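Local coordinates for protein beta-2-microglobulin (Danio rerio, PDB 4M9O) that forms the light chain of the class I major histocompatibility complex, which presents peptide antigens to the immune system, at residues P7-Y12 against K91-E96; L25-S30 against Y80-R85; S31-D36 against W62-T67. One frame throughout, in Å; residues are numbered along the deposited sequence.

Interaction 1 (P7-Y12 against K91-E96)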
loop_
_atom_site.group_PDB
_atom_site.type_symbol
_atom_site.label_atom_id
_atom_site.label_comp_id
_atom_site.label_asym_id
_atom_site.label_seq_id
_atom_site.Cartn_x
_atom_site.Cartn_y
_atom_site.Cartn_z
ATOM N N PRO A 7 3.130 -4.860 11.126
ATOM C CA PRO A 7 3.171 -5.055 9.695
ATOM C C PRO A 7 4.451 -4.543 9.076
ATOM O O PRO A 7 4.969 -3.574 9.503
ATOM C CB PRO A 7 1.977 -4.256 9.213
ATOM C CG PRO A 7 1.283 -3.796 10.375
ATOM C CD PRO A 7 2.178 -3.828 11.492
ATOM N N LYS A 8 4.949 -5.233 8.082
ATOM C CA LYS A 8 6.009 -4.720 7.243
ATOM C C LYS A 8 5.307 -4.208 6.004
ATOM O O LYS A 8 4.608 -4.919 5.388
ATOM C CB LYS A 8 7.023 -5.792 6.864
ATOM C CG LYS A 8 7.643 -6.503 8.000
ATOM C CD LYS A 8 8.466 -7.633 7.570
ATOM C CE LYS A 8 9.438 -8.122 8.641
ATOM N NZ LYS A 8 9.670 -7.252 9.816
ATOM N N VAL A 9 5.510 -2.952 5.683
ATOM C CA VAL A 9 4.839 -2.282 4.596
ATOM C C VAL A 9 5.782 -1.696 3.570
ATOM O O VAL A 9 6.751 -1.079 3.913
ATOM C CB VAL A 9 3.975 -1.133 5.112
ATOM C CG1 VAL A 9 3.238 -0.467 4.037
ATOM C CG2 VAL A 9 3.078 -1.562 6.193
ATOM N N HIS A 10 5.457 -1.927 2.315
ATOM C CA HIS A 10 6.149 -1.380 1.187
ATOM C C HIS A 10 5.213 -0.724 0.176
ATOM O O HIS A 10 4.258 -1.292 -0.212
ATOM C CB HIS A 10 6.968 -2.459 0.514
ATOM C CG HIS A 10 7.853 -3.222 1.439
ATOM N ND1 HIS A 10 9.143 -2.853 1.683
ATOM C CD2 HIS A 10 7.626 -4.308 2.200
ATOM C CE1 HIS A 10 9.680 -3.679 2.545
ATOM N NE2 HIS A 10 8.787 -4.585 2.858
ATOM N N VAL A 11 5.526 0.490 -0.218
ATOM C CA VAL A 11 4.852 1.195 -1.299
ATOM C C VAL A 11 5.770 1.366 -2.515
ATOM O O VAL A 11 6.861 1.804 -2.385
ATOM C CB VAL A 11 4.304 2.522 -0.862
ATOM C CG1 VAL A 11 3.308 3.026 -1.809
ATOM C CG2 VAL A 11 3.734 2.427 0.449
ATOM N N TYR A 12 5.302 0.968 -3.675
ATOM C CA TYR A 12 6.079 0.914 -4.867
ATOM C C TYR A 12 5.222 0.938 -6.103
ATOM O O TYR A 12 4.102 0.570 -6.072
ATOM C CB TYR A 12 7.007 -0.317 -4.877
ATOM C CG TYR A 12 6.344 -1.624 -4.630
ATOM C CD1 TYR A 12 6.256 -2.132 -3.373
ATOM C CD2 TYR A 12 5.796 -2.345 -5.654
ATOM C CE1 TYR A 12 5.666 -3.293 -3.132
ATOM C CE2 TYR A 12 5.177 -3.549 -5.414
ATOM C CZ TYR A 12 5.104 -4.009 -4.138
ATOM O OH TYR A 12 4.526 -5.178 -3.862
ATOM N N LYS A 91 -0.687 4.129 10.372
ATOM C CA LYS A 91 0.588 4.597 9.871
ATOM C C LYS A 91 0.543 4.885 8.362
ATOM O O LYS A 91 -0.052 4.180 7.641
ATOM C CB LYS A 91 1.655 3.572 10.131
ATOM C CG LYS A 91 2.009 3.375 11.534
ATOM C CD LYS A 91 3.411 2.919 11.577
ATOM C CE LYS A 91 3.807 2.423 12.907
ATOM N NZ LYS A 91 4.767 1.346 12.672
ATOM N N LYS A 92 1.222 5.923 7.930
ATOM C CA LYS A 92 1.227 6.356 6.557
ATOM C C LYS A 92 2.581 6.154 5.884
ATOM O O LYS A 92 3.593 6.450 6.450
ATOM C CB LYS A 92 0.808 7.809 6.474
ATOM C CG LYS A 92 -0.454 8.117 7.152
ATOM C CD LYS A 92 -1.569 7.965 6.221
ATOM C CE LYS A 92 -2.592 9.045 6.368
ATOM N NZ LYS A 92 -3.884 8.563 6.875
ATOM N N PHE A 93 2.579 5.603 4.696
ATOM C CA PHE A 93 3.807 5.319 3.984
ATOM C C PHE A 93 3.790 5.976 2.613
ATOM O O PHE A 93 2.970 5.713 1.814
ATOM C CB PHE A 93 4.040 3.814 3.901
ATOM C CG PHE A 93 4.063 3.138 5.229
ATOM C CD1 PHE A 93 5.244 2.820 5.832
ATOM C CD2 PHE A 93 2.917 2.871 5.906
ATOM C CE1 PHE A 93 5.272 2.227 7.028
ATOM C CE2 PHE A 93 2.961 2.273 7.101
ATOM C CZ PHE A 93 4.148 1.965 7.664
ATOM N N SER A 94 4.720 6.872 2.396
ATOM C CA SER A 94 4.811 7.624 1.158
ATOM C C SER A 94 5.500 6.904 0.002
ATOM O O SER A 94 6.427 6.237 0.204
ATOM C CB SER A 94 5.499 8.957 1.407
ATOM O OG SER A 94 4.757 9.783 2.251
ATOM N N TRP A 95 5.022 7.071 -1.203
ATOM C CA TRP A 95 5.723 6.605 -2.373
ATOM C C TRP A 95 6.769 7.668 -2.688
ATOM O O TRP A 95 6.446 8.783 -2.913
ATOM C CB TRP A 95 4.795 6.400 -3.551
ATOM C CG TRP A 95 5.475 5.958 -4.808
ATOM C CD1 TRP A 95 6.260 4.893 -4.961
ATOM C CD2 TRP A 95 5.407 6.578 -6.074
ATOM N NE1 TRP A 95 6.687 4.796 -6.216
ATOM C CE2 TRP A 95 6.184 5.828 -6.936
ATOM C CE3 TRP A 95 4.764 7.712 -6.568
ATOM C CZ2 TRP A 95 6.341 6.162 -8.261
ATOM C CZ3 TRP A 95 4.922 8.025 -7.870
ATOM C CH2 TRP A 95 5.700 7.252 -8.705
ATOM N N GLU A 96 8.013 7.245 -2.686
ATOM C CA GLU A 96 9.173 8.088 -2.808
ATOM C C GLU A 96 10.032 7.630 -3.974
ATOM O O GLU A 96 10.981 6.937 -3.768
ATOM C CB GLU A 96 10.019 7.975 -1.536
ATOM C CG GLU A 96 9.473 8.663 -0.300
ATOM C CD GLU A 96 10.272 8.406 0.993
ATOM O OE1 GLU A 96 11.265 7.665 0.973
ATOM O OE2 GLU A 96 9.902 8.955 2.050
HETATM O O HOH W 1 4.508 -0.949 10.714
HETATM O O HOH W 2 8.264 4.206 -2.032
#
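V9 and V11 pack against F93 and W95 where the two sheets of the immunoglobulin C1-set sandwich face each other at one side. Strand 8-12 belongs to one sheet and strand 91-94 to the other. Each is an outermost strand within this chain, and their axes approach to 7.2 Å with 35° between their N-to-C directions, so the facing is through side chains.

Apolar contacts carry most of it. V9 sits over one face of the F93 ring: its CB lies 3.9 Å from the ring centroid and 6° off the ring normal, a CH-pi contact almost exactly over the centre. CG1 and CG2 of V9 spread over the CG/CD2 and CE2/CZ parts of the ring. V11 divides its two branches. CG2, anti to its own carbonyl carbon, reaches CB of F93 at 3.7 Å, whereas CG1, anti to the backbone N (chi1 -163°), meets CB of W95. The indole of W95 brings CD1 to within 4.0 Å of CA of Y12, and its ring also meets F72 edge-to-face.

Polar contacts between the segments run through two waters, toward the two ends of the contact. One donates to O of P7 and accepts from NZ of K91, linking the lysine's charged end to that backbone carbonyl through the water. The other bridges the backbones at V11 and E96: it donates to O of V11 at 2.8 Å and accepts from N of E96 at 3.1 Å.

Interaction 2 (L25-S30 against Y80-R85)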
loop_
_atom_site.group_PDB
_atom_site.type_symbol
_atom_site.label_atom_id
_atom_site.label_comp_id
_atom_site.label_asym_id
_atom_site.label_seq_id
_atom_site.Cartn_x
_atom_site.Cartn_y
_atom_site.Cartn_z
ATOM N N LEU A 25 0.210 1.685 -8.891
ATOM C CA LEU A 25 0.654 1.955 -7.549
ATOM C C LEU A 25 0.287 0.771 -6.648
ATOM O O LEU A 25 -0.805 0.302 -6.676
ATOM C CB LEU A 25 0.133 3.295 -7.021
ATOM C CG LEU A 25 0.624 3.778 -5.648
ATOM C CD1 LEU A 25 2.042 4.076 -5.586
ATOM C CD2 LEU A 25 -0.171 4.903 -5.039
ATOM N N ILE A 26 1.248 0.289 -5.897
ATOM C CA ILE A 26 1.113 -0.898 -5.060
ATOM C C ILE A 26 1.518 -0.726 -3.605
ATOM O O ILE A 26 2.530 -0.189 -3.339
ATOM C CB ILE A 26 1.917 -2.068 -5.653
ATOM C CG1 ILE A 26 1.623 -2.237 -7.129
ATOM C CG2 ILE A 26 1.691 -3.319 -4.900
ATOM C CD1 ILE A 26 2.703 -2.807 -7.922
ATOM N N CYS A 27 0.708 -1.205 -2.681
ATOM C CA CYS A 27 1.031 -1.249 -1.272
ATOM C C CYS A 27 0.949 -2.668 -0.791
ATOM O O CYS A 27 -0.063 -3.238 -0.814
ATOM C CB CYS A 27 0.091 -0.399 -0.440
ATOM S SG CYS A 27 0.438 -0.252 1.313
ATOM N N TYR A 28 2.045 -3.202 -0.338
ATOM C CA TYR A 28 2.153 -4.570 0.102
ATOM C C TYR A 28 2.410 -4.636 1.580
ATOM O O TYR A 28 3.309 -4.029 2.076
ATOM C CB TYR A 28 3.239 -5.282 -0.659
ATOM C CG TYR A 28 3.528 -6.687 -0.237
ATOM C CD1 TYR A 28 2.728 -7.711 -0.624
ATOM C CD2 TYR A 28 4.656 -6.991 0.490
ATOM C CE1 TYR A 28 3.011 -8.970 -0.278
ATOM C CE2 TYR A 28 4.935 -8.249 0.847
ATOM C CZ TYR A 28 4.112 -9.238 0.456
ATOM O OH TYR A 28 4.338 -10.490 0.774
ATOM N N VAL A 29 1.567 -5.381 2.266
ATOM C CA VAL A 29 1.607 -5.503 3.687
ATOM C C VAL A 29 1.757 -6.948 4.141
ATOM O O VAL A 29 1.089 -7.814 3.698
ATOM C CB VAL A 29 0.419 -4.876 4.349
ATOM C CG1 VAL A 29 0.577 -4.949 5.792
ATOM C CG2 VAL A 29 0.236 -3.486 3.934
ATOM N N SER A 30 2.693 -7.162 5.029
ATOM C CA SER A 30 3.095 -8.476 5.367
ATOM C C SER A 30 3.561 -8.679 6.790
ATOM O O SER A 30 3.951 -7.786 7.412
ATOM C CB SER A 30 4.204 -8.882 4.403
ATOM O OG SER A 30 4.594 -10.175 4.637
ATOM N N TYR A 80 1.450 10.582 -3.155
ATOM C CA TYR A 80 0.780 9.298 -3.018
ATOM C C TYR A 80 1.247 8.578 -1.779
ATOM O O TYR A 80 2.400 8.444 -1.556
ATOM C CB TYR A 80 0.973 8.421 -4.234
ATOM C CG TYR A 80 0.397 8.953 -5.495
ATOM C CD1 TYR A 80 -0.865 8.658 -5.861
ATOM C CD2 TYR A 80 1.124 9.761 -6.317
ATOM C CE1 TYR A 80 -1.389 9.158 -6.990
ATOM C CE2 TYR A 80 0.598 10.265 -7.422
ATOM C CZ TYR A 80 -0.645 9.954 -7.768
ATOM O OH TYR A 80 -1.150 10.496 -8.881
ATOM N N THR A 81 0.300 8.145 -0.977
ATOM C CA THR A 81 0.546 7.441 0.259
ATOM C C THR A 81 -0.344 6.222 0.485
ATOM O O THR A 81 -1.458 6.137 0.019
ATOM C CB THR A 81 0.425 8.344 1.495
ATOM O OG1 THR A 81 -0.899 8.758 1.603
ATOM C CG2 THR A 81 1.249 9.525 1.398
ATOM N N CYS A 82 0.192 5.291 1.236
ATOM C CA CYS A 82 -0.517 4.102 1.650
ATOM C C CYS A 82 -0.756 4.217 3.119
ATOM O O CYS A 82 0.124 4.475 3.843
ATOM C CB CYS A 82 0.270 2.836 1.352
ATOM S SG CYS A 82 -0.416 1.339 1.894
ATOM N N SER A 83 -1.979 4.034 3.533
ATOM C CA SER A 83 -2.345 4.144 4.917
ATOM C C SER A 83 -2.691 2.777 5.488
ATOM O O SER A 83 -3.520 2.133 4.971
ATOM C CB SER A 83 -3.508 5.086 5.036
ATOM O OG SER A 83 -3.839 5.422 6.332
ATOM N N VAL A 84 -2.019 2.366 6.547
ATOM C CA VAL A 84 -2.225 1.067 7.172
ATOM C C VAL A 84 -2.645 1.107 8.652
ATOM O O VAL A 84 -1.960 1.624 9.467
ATOM C CB VAL A 84 -0.975 0.192 7.028
ATOM C CG1 VAL A 84 -1.175 -1.138 7.581
ATOM C CG2 VAL A 84 -0.507 0.121 5.635
ATOM N N ARG A 85 -3.781 0.523 8.967
ATOM C CA ARG A 85 -4.253 0.396 10.316
ATOM C C ARG A 85 -4.188 -1.047 10.834
ATOM O O ARG A 85 -4.725 -1.939 10.261
ATOM C CB ARG A 85 -5.654 0.973 10.456
ATOM C CG ARG A 85 -6.247 0.963 11.845
ATOM C CD ARG A 85 -7.215 2.082 12.024
ATOM N NE ARG A 85 -7.712 2.277 13.374
ATOM C CZ ARG A 85 -7.320 3.216 14.220
ATOM N NH1 ARG A 85 -6.365 4.057 13.923
ATOM N NH2 ARG A 85 -7.888 3.285 15.398
#
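C27 and C82 are joined by the disulfide between the two sheets of the immunoglobulin domain, and with L25 they bury the most area here. Strands 25-30 and 80-85 face each other with axes 8.1 Å apart at closest and 26° between their N-to-C directions. Their CA atoms come nearest at the cysteines, 6.3 Å between CA of C27 and CA of C82, against more than 8 Å at the pairs L25-Y80 and V29-V84.

SG of each cysteine is anti to its own backbone N, which carries it into the space between the strands, where SG of C27 meets SG of C82 at 1.9 Å. The torsion about the S-S bond is -71°, a left-handed twist. V9 and V11 of strand 8-13 pack on the cysteines, V9 on C27 and V11 on C82.

L25 points its CD2 branch at Y80, 3.8 Å from CB and 3.9 Å from CD1 of that residue, the two side chains crossing obliquely. Past the disulfide in the chain direction, V29 and V84 reach toward each other tip to tip, with CG2 of V29 meeting CG2 of V84 at 4.1 Å.

All six touching residues are buried, and the contact centre is about 2 Å from that of the chain. The chemistry is therefore one covalent bond flanked by apolar contacts, which ties strands 23-30 and 80-86 together independently of the hydrogen bonding within each sheet.

Interaction 3 (S31-D36 against W62-T67)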
loop_
_atom_site.group_PDB
_atom_site.type_symbol
_atom_site.label_atom_id
_atom_site.label_comp_id
_atom_site.label_asym_id
_atom_site.label_seq_id
_atom_site.Cartn_x
_atom_site.Cartn_y
_atom_site.Cartn_z
ATOM N N SER A 31 3.547 -9.916 7.226
ATOM C CA SER A 31 4.074 -10.388 8.500
ATOM C C SER A 31 3.505 -9.805 9.785
ATOM O O SER A 31 4.205 -9.615 10.705
ATOM C CB SER A 31 5.582 -10.239 8.521
ATOM O OG SER A 31 6.148 -10.699 7.360
ATOM N N PHE A 32 2.227 -9.538 9.805
ATOM C CA PHE A 32 1.577 -8.928 10.919
ATOM C C PHE A 32 0.775 -9.976 11.621
ATOM O O PHE A 32 0.353 -10.878 11.009
ATOM C CB PHE A 32 0.663 -7.793 10.469
ATOM C CG PHE A 32 -0.156 -8.137 9.281
ATOM C CD1 PHE A 32 -1.390 -8.650 9.418
ATOM C CD2 PHE A 32 0.339 -7.990 8.009
ATOM C CE1 PHE A 32 -2.119 -8.976 8.336
ATOM C CE2 PHE A 32 -0.385 -8.337 6.963
ATOM C CZ PHE A 32 -1.620 -8.839 7.139
ATOM N N HIS A 33 0.642 -9.824 12.929
ATOM C CA HIS A 33 -0.199 -10.602 13.840
ATOM C C HIS A 33 -0.830 -9.613 14.844
ATOM O O HIS A 33 -0.131 -8.874 15.441
ATOM C CB HIS A 33 0.625 -11.542 14.696
ATOM C CG HIS A 33 1.428 -12.545 13.966
ATOM N ND1 HIS A 33 0.901 -13.396 13.043
ATOM C CD2 HIS A 33 2.709 -12.908 14.110
ATOM C CE1 HIS A 33 1.822 -14.223 12.627
ATOM N NE2 HIS A 33 2.937 -13.934 13.245
ATOM N N PRO A 34 -2.130 -9.634 15.075
ATOM C CA PRO A 34 -3.092 -10.509 14.436
ATOM C C PRO A 34 -3.464 -10.153 12.994
ATOM O O PRO A 34 -3.201 -9.048 12.650
ATOM C CB PRO A 34 -4.305 -10.346 15.352
ATOM C CG PRO A 34 -4.184 -9.054 15.879
ATOM C CD PRO A 34 -2.787 -8.754 16.045
ATOM N N PRO A 35 -4.225 -10.984 12.349
ATOM C CA PRO A 35 -4.554 -10.792 10.958
ATOM C C PRO A 35 -5.626 -9.752 10.687
ATOM O O PRO A 35 -6.105 -9.774 9.632
ATOM C CB PRO A 35 -4.961 -12.185 10.500
ATOM C CG PRO A 35 -5.327 -12.848 11.680
ATOM C CD PRO A 35 -4.456 -12.366 12.744
ATOM N N ASP A 36 -6.035 -8.929 11.623
ATOM C CA ASP A 36 -6.971 -7.864 11.325
ATOM C C ASP A 36 -6.221 -6.618 10.943
ATOM O O ASP A 36 -5.466 -6.109 11.695
ATOM C CB ASP A 36 -7.888 -7.578 12.506
ATOM C CG ASP A 36 -9.143 -8.412 12.489
ATOM O OD1 ASP A 36 -9.641 -8.740 11.420
ATOM O OD2 ASP A 36 -9.677 -8.722 13.544
ATOM N N TRP A 62 2.355 -19.130 9.530
ATOM C CA TRP A 62 2.674 -17.940 10.275
ATOM C C TRP A 62 2.487 -16.618 9.520
ATOM O O TRP A 62 2.255 -15.607 10.099
ATOM C CB TRP A 62 4.079 -18.024 10.829
ATOM C CG TRP A 62 5.101 -17.711 9.879
ATOM C CD1 TRP A 62 5.657 -18.543 9.024
ATOM C CD2 TRP A 62 5.697 -16.465 9.664
ATOM N NE1 TRP A 62 6.566 -17.921 8.277
ATOM C CE2 TRP A 62 6.614 -16.623 8.658
ATOM C CE3 TRP A 62 5.532 -15.212 10.220
ATOM C CZ2 TRP A 62 7.356 -15.593 8.185
ATOM C CZ3 TRP A 62 6.276 -14.209 9.763
ATOM C CH2 TRP A 62 7.170 -14.389 8.747
ATOM N N GLN A 63 2.653 -16.635 8.223
ATOM C CA GLN A 63 2.697 -15.405 7.482
ATOM C C GLN A 63 1.435 -14.955 6.758
ATOM O O GLN A 63 0.951 -15.586 5.891
ATOM C CB GLN A 63 3.883 -15.373 6.549
ATOM C CG GLN A 63 4.158 -13.994 6.053
ATOM C CD GLN A 63 5.252 -13.945 5.067
ATOM O OE1 GLN A 63 5.249 -14.670 4.110
ATOM N NE2 GLN A 63 6.189 -13.086 5.286
ATOM N N PHE A 64 0.960 -13.817 7.147
ATOM C CA PHE A 64 -0.168 -13.196 6.533
ATOM C C PHE A 64 0.331 -12.122 5.560
ATOM O O PHE A 64 1.248 -11.440 5.852
ATOM C CB PHE A 64 -1.066 -12.585 7.609
ATOM C CG PHE A 64 -1.798 -13.596 8.474
ATOM C CD1 PHE A 64 -2.883 -14.250 8.013
ATOM C CD2 PHE A 64 -1.428 -13.824 9.759
ATOM C CE1 PHE A 64 -3.525 -15.126 8.788
ATOM C CE2 PHE A 64 -2.093 -14.701 10.512
ATOM C CZ PHE A 64 -3.120 -15.346 10.036
ATOM N N HIS A 65 -0.298 -11.995 4.414
ATOM C CA HIS A 65 -0.023 -10.905 3.520
ATOM C C HIS A 65 -1.194 -10.413 2.679
ATOM O O HIS A 65 -2.065 -11.140 2.350
ATOM C CB HIS A 65 1.238 -11.101 2.677
ATOM C CG HIS A 65 1.153 -12.217 1.710
ATOM N ND1 HIS A 65 0.661 -12.062 0.439
ATOM C CD2 HIS A 65 1.489 -13.510 1.825
ATOM C CE1 HIS A 65 0.714 -13.211 -0.194
ATOM N NE2 HIS A 65 1.219 -14.106 0.625
ATOM N N LEU A 66 -1.154 -9.147 2.376
ATOM C CA LEU A 66 -2.172 -8.468 1.662
ATOM C C LEU A 66 -1.577 -7.438 0.716
ATOM O O LEU A 66 -0.658 -6.785 1.055
ATOM C CB LEU A 66 -3.050 -7.784 2.687
ATOM C CG LEU A 66 -4.466 -7.386 2.397
ATOM C CD1 LEU A 66 -5.305 -8.571 2.102
ATOM C CD2 LEU A 66 -5.040 -6.646 3.575
ATOM N N THR A 67 -2.172 -7.283 -0.442
ATOM C CA THR A 67 -1.774 -6.299 -1.418
ATOM C C THR A 67 -2.910 -5.403 -1.913
ATOM O O THR A 67 -3.912 -5.863 -2.299
ATOM C CB THR A 67 -1.105 -6.982 -2.610
ATOM O OG1 THR A 67 0.053 -7.651 -2.169
ATOM C CG2 THR A 67 -0.743 -6.019 -3.672
HETATM O O HOH W 3 2.080 -12.632 9.589
#
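F64 packs against P35 with its ring and against F32 with its CB, and through it the loop that links strands 23-30 and 38-43, and so the two sheets of the immunoglobulin sandwich, packs on strand 63-67. CB of P35 stands over the centre of the F64 ring, 3.6 Å from its centroid and 8° off the normal, a CH-pi contact. F64 and F32 cross at about a right angle: it is CB of F64, not its ring, that lies over a face of the F32 ring, 3.8 Å from CZ of F32. The H33 ring crosses F64 at about a right angle too, with ND1 at the edge of the phenylalanine ring. An alanine in place of F64 would probably leave P35 without the ring face beneath it and open a gap beside F58, whose ring stacks on that of F64.

Next to this packing the two segments bond directly. N of S31 donates to O of F64, with a C=O...N angle of 168°, and NE2 of Q63 donates to OG of S31 at 3.2 Å, nearly in the amide plane. W62 and Q63 form a classic beta bulge opposite E59. One water knits the backbones together: it donates to O of F32 at 2.8 Å and to O of W62 at 3.0 Å, and accepts from N of F64 at 2.9 Å.

In the fold
Interactions 1 and 2 both join the two sheets of the sandwich, their centres about 5 Å apart, and their strands are neighbours in both sheets: N of K8 probably bonds to O of S30, and N of F93 to O of C82, each at 2.8 Å. Interaction 3 lies towards one end of the domain, its centre about 13 Å from that of interaction 2 and 15 Å from that of interaction 1. Its strand neighbours 23-30, where N of V29 probably bonds to O of L66 at 2.9 Å, and its loop meets interaction 1 where CA of P7 touches CB of F32. Along the chain, 31-36/62-67 is nested inside 25-30/80-85, itself inside 7-12/91-96.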